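DegV family protein (Thermus thermophilus, PDB 2DT8) binds long-chain fatty acids such as palmitic acid in a buried pocket, as a lipid-binding member of the DegV family. Local coordinates at the palmitic acid site. Residues are numbered along the deposited sequence; one frame, centred on the assembly and turned at random.

The palmitic acid site. Residues 28, 61-63, 88, 92-94, 118, 155, 157, 170, 190, 195, 230, 260, 263-264, 267-268, 276. With PLM (palmitic acid), chain B.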
ATOM      1  N   LEU A  28     -11.124  -3.978   4.839  1.00  5.69           N
ATOM      2  CA  LEU A  28     -11.525  -2.618   5.164  1.00  3.46           C
ATOM      3  C   LEU A  28     -12.757  -2.411   4.273  1.00  5.03           C
ATOM      4  O   LEU A  28     -13.062  -3.259   3.408  1.00  5.28           O
ATOM      5  CB  LEU A  28     -10.436  -1.590   4.856  1.00  4.70           C
ATOM      6  CG  LEU A  28      -9.530  -1.344   6.076  1.00  4.40           C
ATOM      7  CD1 LEU A  28      -8.472  -2.441   6.182  1.00  4.38           C
ATOM      8  CD2 LEU A  28      -8.879   0.028   5.985  1.00  3.84           C
ATOM      9  N   THR A  61     -14.207   5.719   3.705  1.00  4.93           N
ATOM     10  CA  THR A  61     -13.724   4.385   4.006  1.00  4.64           C
ATOM     11  C   THR A  61     -13.715   4.110   5.536  1.00  6.16           C
ATOM     12  O   THR A  61     -13.796   5.066   6.309  1.00  7.77           O
ATOM     13  CB  THR A  61     -12.273   4.066   3.470  1.00  5.06           C
ATOM     14  OG1 THR A  61     -11.340   4.999   4.026  1.00  6.34           O
ATOM     15  CG2 THR A  61     -12.252   4.228   1.958  1.00  5.92           C
ATOM     16  N   SER A  62     -13.652   2.846   5.943  1.00  6.31           N
ATOM     17  CA  SER A  62     -13.662   2.494   7.352  1.00  6.27           C
ATOM     18  C   SER A  62     -12.660   1.374   7.643  1.00  6.70           C
ATOM     19  O   SER A  62     -12.510   0.427   6.884  1.00  6.53           O
ATOM     20  CB  SER A  62     -15.048   1.996   7.768  1.00  9.17           C
ATOM     21  OG  SER A  62     -16.014   3.026   7.643  1.00 14.11           O
ATOM     22  N   GLN A  63     -12.033   1.524   8.822  1.00  6.23           N
ATOM     23  CA  GLN A  63     -11.015   0.552   9.171  1.00  6.18           C
ATOM     24  C   GLN A  63     -11.789  -0.581   9.864  1.00  5.45           C
ATOM     25  O   GLN A  63     -12.949  -0.428  10.220  1.00  6.43           O
ATOM     26  CB  GLN A  63     -10.029   1.157  10.209  1.00  6.46           C
ATOM     27  CG  GLN A  63     -10.621   1.327  11.615  1.00  7.72           C
ATOM     28  CD  GLN A  63     -11.301   2.656  11.801  1.00 12.56           C
ATOM     29  OE1 GLN A  63     -11.894   3.199  10.874  1.00 13.59           O
ATOM     30  NE2 GLN A  63     -11.225   3.193  13.017  1.00 16.60           N
ATOM     31  N   ILE A  88      -1.303  -0.975   7.061  1.00  5.09           N
ATOM     32  CA  ILE A  88      -1.100   0.325   6.453  1.00  4.42           C
ATOM     33  C   ILE A  88      -0.719   1.280   7.578  1.00  4.96           C
ATOM     34  O   ILE A  88      -1.095   1.119   8.744  1.00  5.07           O
ATOM     35  CB  ILE A  88      -2.479   0.666   5.860  1.00  3.23           C
ATOM     36  CG1 ILE A  88      -2.476   2.119   5.382  1.00  5.90           C
ATOM     37  CG2 ILE A  88      -3.618   0.448   6.888  1.00  5.51           C
ATOM     38  CD1 ILE A  88      -3.709   2.459   4.522  1.00  7.56           C
ATOM     39  N   LEU A  92      -2.373   7.036   8.379  1.00  6.80           N
ATOM     40  CA  LEU A  92      -3.286   7.065   7.253  1.00  5.82           C
ATOM     41  C   LEU A  92      -4.594   6.356   7.639  1.00  4.85           C
ATOM     42  O   LEU A  92      -5.636   6.558   7.004  1.00  6.46           O
ATOM     43  CB  LEU A  92      -2.726   6.352   5.999  1.00  4.74           C
ATOM     44  CG  LEU A  92      -1.432   6.870   5.370  1.00  4.64           C
ATOM     45  CD1 LEU A  92      -1.057   5.976   4.186  1.00  7.81           C
ATOM     46  CD2 LEU A  92      -1.610   8.323   4.920  1.00  5.87           C
ATOM     47  N   SER A  93      -4.545   5.545   8.693  1.00  5.00           N
ATOM     48  CA  SER A  93      -5.707   4.758   9.068  1.00  4.27           C
ATOM     49  C   SER A  93      -5.693   4.283  10.511  1.00  5.08           C
ATOM     50  O   SER A  93      -4.627   4.105  11.098  1.00  6.48           O
ATOM     51  CB  SER A  93      -5.758   3.539   8.140  1.00  6.23           C
ATOM     52  OG  SER A  93      -6.773   2.616   8.474  1.00  6.61           O
ATOM     53  N   GLY A  94      -6.884   4.046  11.054  1.00  5.88           N
ATOM     54  CA  GLY A  94      -6.986   3.546  12.415  1.00  5.97           C
ATOM     55  C   GLY A  94      -6.828   2.033  12.475  1.00  7.74           C
ATOM     56  O   GLY A  94      -7.000   1.436  13.531  1.00  7.54           O
ATOM     57  N   ALA A 118       1.498   1.885   2.263  1.00  5.09           N
ATOM     58  CA  ALA A 118       0.130   1.670   1.805  1.00  5.14           C
ATOM     59  C   ALA A 118       0.150   0.821   0.531  1.00  4.79           C
ATOM     60  O   ALA A 118       1.171   0.748  -0.147  1.00  4.99           O
ATOM     61  CB  ALA A 118      -0.539   3.030   1.530  1.00  6.13           C
ATOM     62  N   VAL A 155       9.221   4.971  -2.921  1.00  4.58           N
ATOM     63  CA  VAL A 155       7.863   5.103  -3.424  1.00  3.82           C
ATOM     64  C   VAL A 155       7.634   6.444  -4.103  1.00  4.41           C
ATOM     65  O   VAL A 155       8.033   7.495  -3.601  1.00  4.24           O
ATOM     66  CB  VAL A 155       6.764   4.891  -2.327  1.00  3.68           C
ATOM     67  CG1 VAL A 155       7.015   5.782  -1.113  1.00  6.89           C
ATOM     68  CG2 VAL A 155       5.375   5.184  -2.931  1.00  7.05           C
ATOM     69  N   PHE A 157       4.455   8.249  -6.748  1.00  3.61           N
ATOM     70  CA  PHE A 157       3.198   8.070  -7.459  1.00  4.07           C
ATOM     71  C   PHE A 157       2.654   9.409  -7.910  1.00  4.29           C
ATOM     72  O   PHE A 157       3.068  10.464  -7.425  1.00  6.24           O
ATOM     73  CB  PHE A 157       2.142   7.322  -6.614  1.00  5.35           C
ATOM     74  CG  PHE A 157       1.627   8.086  -5.417  1.00  4.78           C
ATOM     75  CD1 PHE A 157       2.366   8.156  -4.233  1.00  5.38           C
ATOM     76  CD2 PHE A 157       0.369   8.685  -5.452  1.00  5.19           C
ATOM     77  CE1 PHE A 157       1.848   8.804  -3.100  1.00  6.86           C
ATOM     78  CE2 PHE A 157      -0.158   9.336  -4.328  1.00  5.79           C
ATOM     79  CZ  PHE A 157       0.588   9.396  -3.145  1.00  3.96           C
ATOM     80  N   ARG A 170      -6.150  12.566   3.683  1.00  5.48           N
ATOM     81  CA  ARG A 170      -4.824  11.959   3.685  1.00  4.94           C
ATOM     82  C   ARG A 170      -3.814  12.687   2.798  1.00  5.55           C
ATOM     83  O   ARG A 170      -2.711  12.198   2.573  1.00  6.57           O
ATOM     84  CB  ARG A 170      -4.923  10.489   3.249  1.00  5.94           C
ATOM     85  CG  ARG A 170      -5.330   9.534   4.366  1.00  5.79           C
ATOM     86  CD  ARG A 170      -6.772   9.723   4.854  1.00  4.94           C
ATOM     87  NE  ARG A 170      -7.121   8.649   5.778  1.00  5.64           N
ATOM     88  CZ  ARG A 170      -8.297   8.506   6.377  1.00  6.17           C
ATOM     89  NH1 ARG A 170      -9.272   9.377   6.158  1.00  8.32           N
ATOM     90  NH2 ARG A 170      -8.492   7.488   7.202  1.00  8.65           N
ATOM     91  N   LEU A 190       5.847   9.134   0.256  1.00  5.75           N
ATOM     92  CA  LEU A 190       5.448   9.037   1.653  1.00  6.74           C
ATOM     93  C   LEU A 190       6.724   9.095   2.478  1.00  6.00           C
ATOM     94  O   LEU A 190       7.746   8.535   2.084  1.00  7.58           O
ATOM     95  CB  LEU A 190       4.723   7.719   1.963  1.00  5.71           C
ATOM     96  CG  LEU A 190       3.245   7.623   1.569  1.00  7.33           C
ATOM     97  CD1 LEU A 190       3.128   7.142   0.142  1.00 10.76           C
ATOM     98  CD2 LEU A 190       2.523   6.660   2.506  1.00 11.09           C
ATOM     99  N   VAL A 195       1.842  11.180   3.468  1.00  5.67           N
ATOM    100  CA  VAL A 195       2.043  11.614   2.091  1.00  6.64           C
ATOM    101  C   VAL A 195       2.815  12.934   2.082  1.00  7.31           C
ATOM    102  O   VAL A 195       2.562  13.819   2.903  1.00  7.46           O
ATOM    103  CB  VAL A 195       0.689  11.797   1.369  1.00  5.63           C
ATOM    104  CG1 VAL A 195       0.902  12.434  -0.006  1.00  6.86           C
ATOM    105  CG2 VAL A 195       0.005  10.433   1.222  1.00  5.83           C
ATOM    106  N   LEU A 230       1.612  -0.020  -9.262  1.00  4.76           N
ATOM    107  CA  LEU A 230       0.198   0.138  -8.944  1.00  6.97           C
ATOM    108  C   LEU A 230      -0.504   1.178  -9.820  1.00  7.16           C
ATOM    109  O   LEU A 230       0.086   2.153 -10.268  1.00  6.47           O
ATOM    110  CB  LEU A 230       0.071   0.612  -7.491  1.00  8.69           C
ATOM    111  CG  LEU A 230       0.629  -0.361  -6.448  1.00 11.04           C
ATOM    112  CD1 LEU A 230       0.987   0.378  -5.166  1.00 16.53           C
ATOM    113  CD2 LEU A 230      -0.402  -1.460  -6.199  1.00  9.82           C
ATOM    114  N   LEU A 260      -4.850  -0.867  -7.681  1.00  6.29           N
ATOM    115  CA  LEU A 260      -5.039  -0.409  -6.313  1.00  5.77           C
ATOM    116  C   LEU A 260      -6.381  -0.948  -5.842  1.00  4.35           C
ATOM    117  O   LEU A 260      -7.301  -1.156  -6.653  1.00  5.77           O
ATOM    118  CB  LEU A 260      -5.141   1.114  -6.281  1.00  7.28           C
ATOM    119  CG  LEU A 260      -3.889   1.944  -6.526  1.00  8.92           C
ATOM    120  CD1 LEU A 260      -4.278   3.406  -6.672  1.00 10.71           C
ATOM    121  CD2 LEU A 260      -2.938   1.756  -5.354  1.00  9.05           C
ATOM    122  N   VAL A 263     -10.359   0.697  -1.458  1.00  3.31           N
ATOM    123  CA  VAL A 263     -10.139   1.545  -0.289  1.00  3.97           C
ATOM    124  C   VAL A 263      -9.014   2.549  -0.542  1.00  2.99           C
ATOM    125  O   VAL A 263      -9.176   3.743  -0.274  1.00  3.59           O
ATOM    126  CB  VAL A 263      -9.871   0.702   0.981  1.00  3.80           C
ATOM    127  CG1 VAL A 263      -9.350   1.590   2.112  1.00  4.75           C
ATOM    128  CG2 VAL A 263     -11.175   0.036   1.427  1.00  5.26           C
ATOM    129  N   ILE A 264      -7.885   2.099  -1.082  1.00  3.68           N
ATOM    130  CA  ILE A 264      -6.811   3.040  -1.366  1.00  3.17           C
ATOM    131  C   ILE A 264      -7.231   4.028  -2.463  1.00  4.85           C
ATOM    132  O   ILE A 264      -6.989   5.229  -2.355  1.00  5.28           O
ATOM    133  CB  ILE A 264      -5.518   2.312  -1.816  1.00  3.88           C
ATOM    134  CG1 ILE A 264      -4.993   1.429  -0.685  1.00  4.23           C
ATOM    135  CG2 ILE A 264      -4.459   3.341  -2.238  1.00  5.10           C
ATOM    136  CD1 ILE A 264      -4.504   2.199   0.533  1.00  6.71           C
ATOM    137  N   HIS A 267      -9.082   7.281  -1.807  1.00  4.77           N
ATOM    138  CA  HIS A 267      -8.293   8.411  -1.332  1.00  4.04           C
ATOM    139  C   HIS A 267      -7.356   8.991  -2.376  1.00  5.98           C
ATOM    140  O   HIS A 267      -7.148  10.198  -2.417  1.00  6.70           O
ATOM    141  CB  HIS A 267      -7.513   8.005  -0.093  1.00  5.12           C
ATOM    142  CG  HIS A 267      -8.394   7.725   1.074  1.00  4.45           C
ATOM    143  ND1 HIS A 267      -8.851   8.719   1.921  1.00  6.86           N
ATOM    144  CD2 HIS A 267      -8.998   6.584   1.478  1.00  5.24           C
ATOM    145  CE1 HIS A 267      -9.696   8.199   2.787  1.00  5.95           C
ATOM    146  NE2 HIS A 267      -9.805   6.900   2.540  1.00  6.57           N
ATOM    147  N   THR A 268      -6.783   8.153  -3.230  1.00  5.20           N
ATOM    148  CA  THR A 268      -5.885   8.688  -4.259  1.00  5.11           C
ATOM    149  C   THR A 268      -6.656   9.270  -5.443  1.00  5.48           C
ATOM    150  O   THR A 268      -6.262  10.290  -6.020  1.00  6.77           O
ATOM    151  CB  THR A 268      -4.910   7.617  -4.779  1.00  5.34           C
ATOM    152  OG1 THR A 268      -5.650   6.555  -5.387  1.00  7.03           O
ATOM    153  CG2 THR A 268      -4.059   7.050  -3.637  1.00  8.99           C
ATOM    154  N   TYR A 276       6.221   0.965  -5.707  1.00  4.51           N
ATOM    155  CA  TYR A 276       6.964   0.933  -4.462  1.00  3.73           C
ATOM    156  C   TYR A 276       8.140   0.027  -4.831  1.00  6.24           C
ATOM    157  O   TYR A 276       8.104  -0.717  -5.803  1.00  5.82           O
ATOM    158  CB  TYR A 276       6.108   0.116  -3.437  1.00  5.26           C
ATOM    159  CG  TYR A 276       5.584   1.011  -2.371  1.00  5.56           C
ATOM    160  CD1 TYR A 276       6.387   1.339  -1.283  1.00  6.33           C
ATOM    161  CD2 TYR A 276       4.284   1.513  -2.445  1.00  4.79           C
ATOM    162  CE1 TYR A 276       5.901   2.168  -0.282  1.00  6.73           C
ATOM    163  CE2 TYR A 276       3.794   2.333  -1.439  1.00  5.42           C
ATOM    164  CZ  TYR A 276       4.596   2.657  -0.360  1.00  6.54           C
ATOM    165  OH  TYR A 276       4.123   3.490   0.635  1.00  7.27           O
TER
HETATM  166  C1  PLM B 701      -9.484   3.848   6.568  1.00  8.51           C
HETATM  167  O1  PLM B 701      -8.932   3.713   7.776  1.00  9.55           O
HETATM  168  O2  PLM B 701     -10.635   4.219   6.474  1.00  8.95           O
HETATM  169  C2  PLM B 701      -8.669   3.541   5.328  1.00  9.45           C
HETATM  170  C3  PLM B 701      -7.840   4.775   4.958  1.00  8.22           C
HETATM  171  C4  PLM B 701      -7.042   4.513   3.678  1.00  7.58           C
HETATM  172  C5  PLM B 701      -6.195   5.744   3.359  1.00  7.98           C
HETATM  173  C6  PLM B 701      -5.314   5.478   2.140  1.00  7.17           C
HETATM  174  C7  PLM B 701      -4.520   6.731   1.828  1.00  7.63           C
HETATM  175  C8  PLM B 701      -3.493   6.439   0.760  1.00 13.36           C
HETATM  176  C9  PLM B 701      -2.511   7.606   0.717  1.00 15.61           C
HETATM  177  CA  PLM B 701      -1.862   7.680  -0.651  1.00 21.35           C
HETATM  178  CB  PLM B 701      -0.673   6.737  -0.657  1.00 17.45           C
HETATM  179  CC  PLM B 701      -0.985   5.555  -1.557  1.00 18.93           C
HETATM  180  CD  PLM B 701       0.097   5.444  -2.614  1.00 18.40           C
HETATM  181  CE  PLM B 701      -0.309   4.375  -3.627  1.00 18.02           C
HETATM  182  CF  PLM B 701       0.718   4.324  -4.767  1.00 20.33           C
HETATM  183  CG  PLM B 701       1.955   3.550  -4.311  1.00 21.36           C
HETATM  184  O   HOH W   1      -9.499   4.917   9.981  1.00 14.28           O
HETATM  185  O   HOH W   2     -11.282   6.555   7.676  1.00 17.95           O
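The fatty-acid pocket runs between the two lobes of the DegV fold, walled by helix 262-268 along one flank and by strands such as 154-158, 185-191 and 225-231 at its deep end; the protein hides 551 of the 557 Å² of palmitic acid. Two hydroxyls bond the carboxylate: Ser93 OG, anti to its backbone N (chi1 174°), donates to PLM O1 at 2.5 Å, and Thr61 OG1 to PLM O2 at 2.7 Å. Thr61 OG1 also hydrogen-bonds His267 NE2 (2.9 Å), in plane at the imidazole edge, which probably helps to fix the hydroxyl's rotation; one face of that ring covers PLM C5 (CH-pi). Arg170, bent at chi2 (68°), runs alongside the carboxyl-side half of the chain, with CG 3.9 Å from PLM C7. Its NE and NH2 grip Leu92 O side-on, NE along a carbonyl lone pair at 2.8 Å, NH2 above the carbonyl plane. Thus held, NH2 forms a long salt bridge to PLM O1 (3.8 Å) and bonds water 2, which reaches PLM O2. An alanine here would lose these contacts and would probably weaken the hold on the carboxyl group and loosen the segment carrying Leu92 and Ser93. Deeper, PLM CD sits over the centre of one Phe157 ring face, 3.8 Å from its centroid (CH-pi), while Leu230 CD1 meets the terminal methyl PLM CG at 3.4 Å. Polar recognition at one end and a packed apolar pocket beyond let the protein hold a fatty acid almost wholly shielded from solvent.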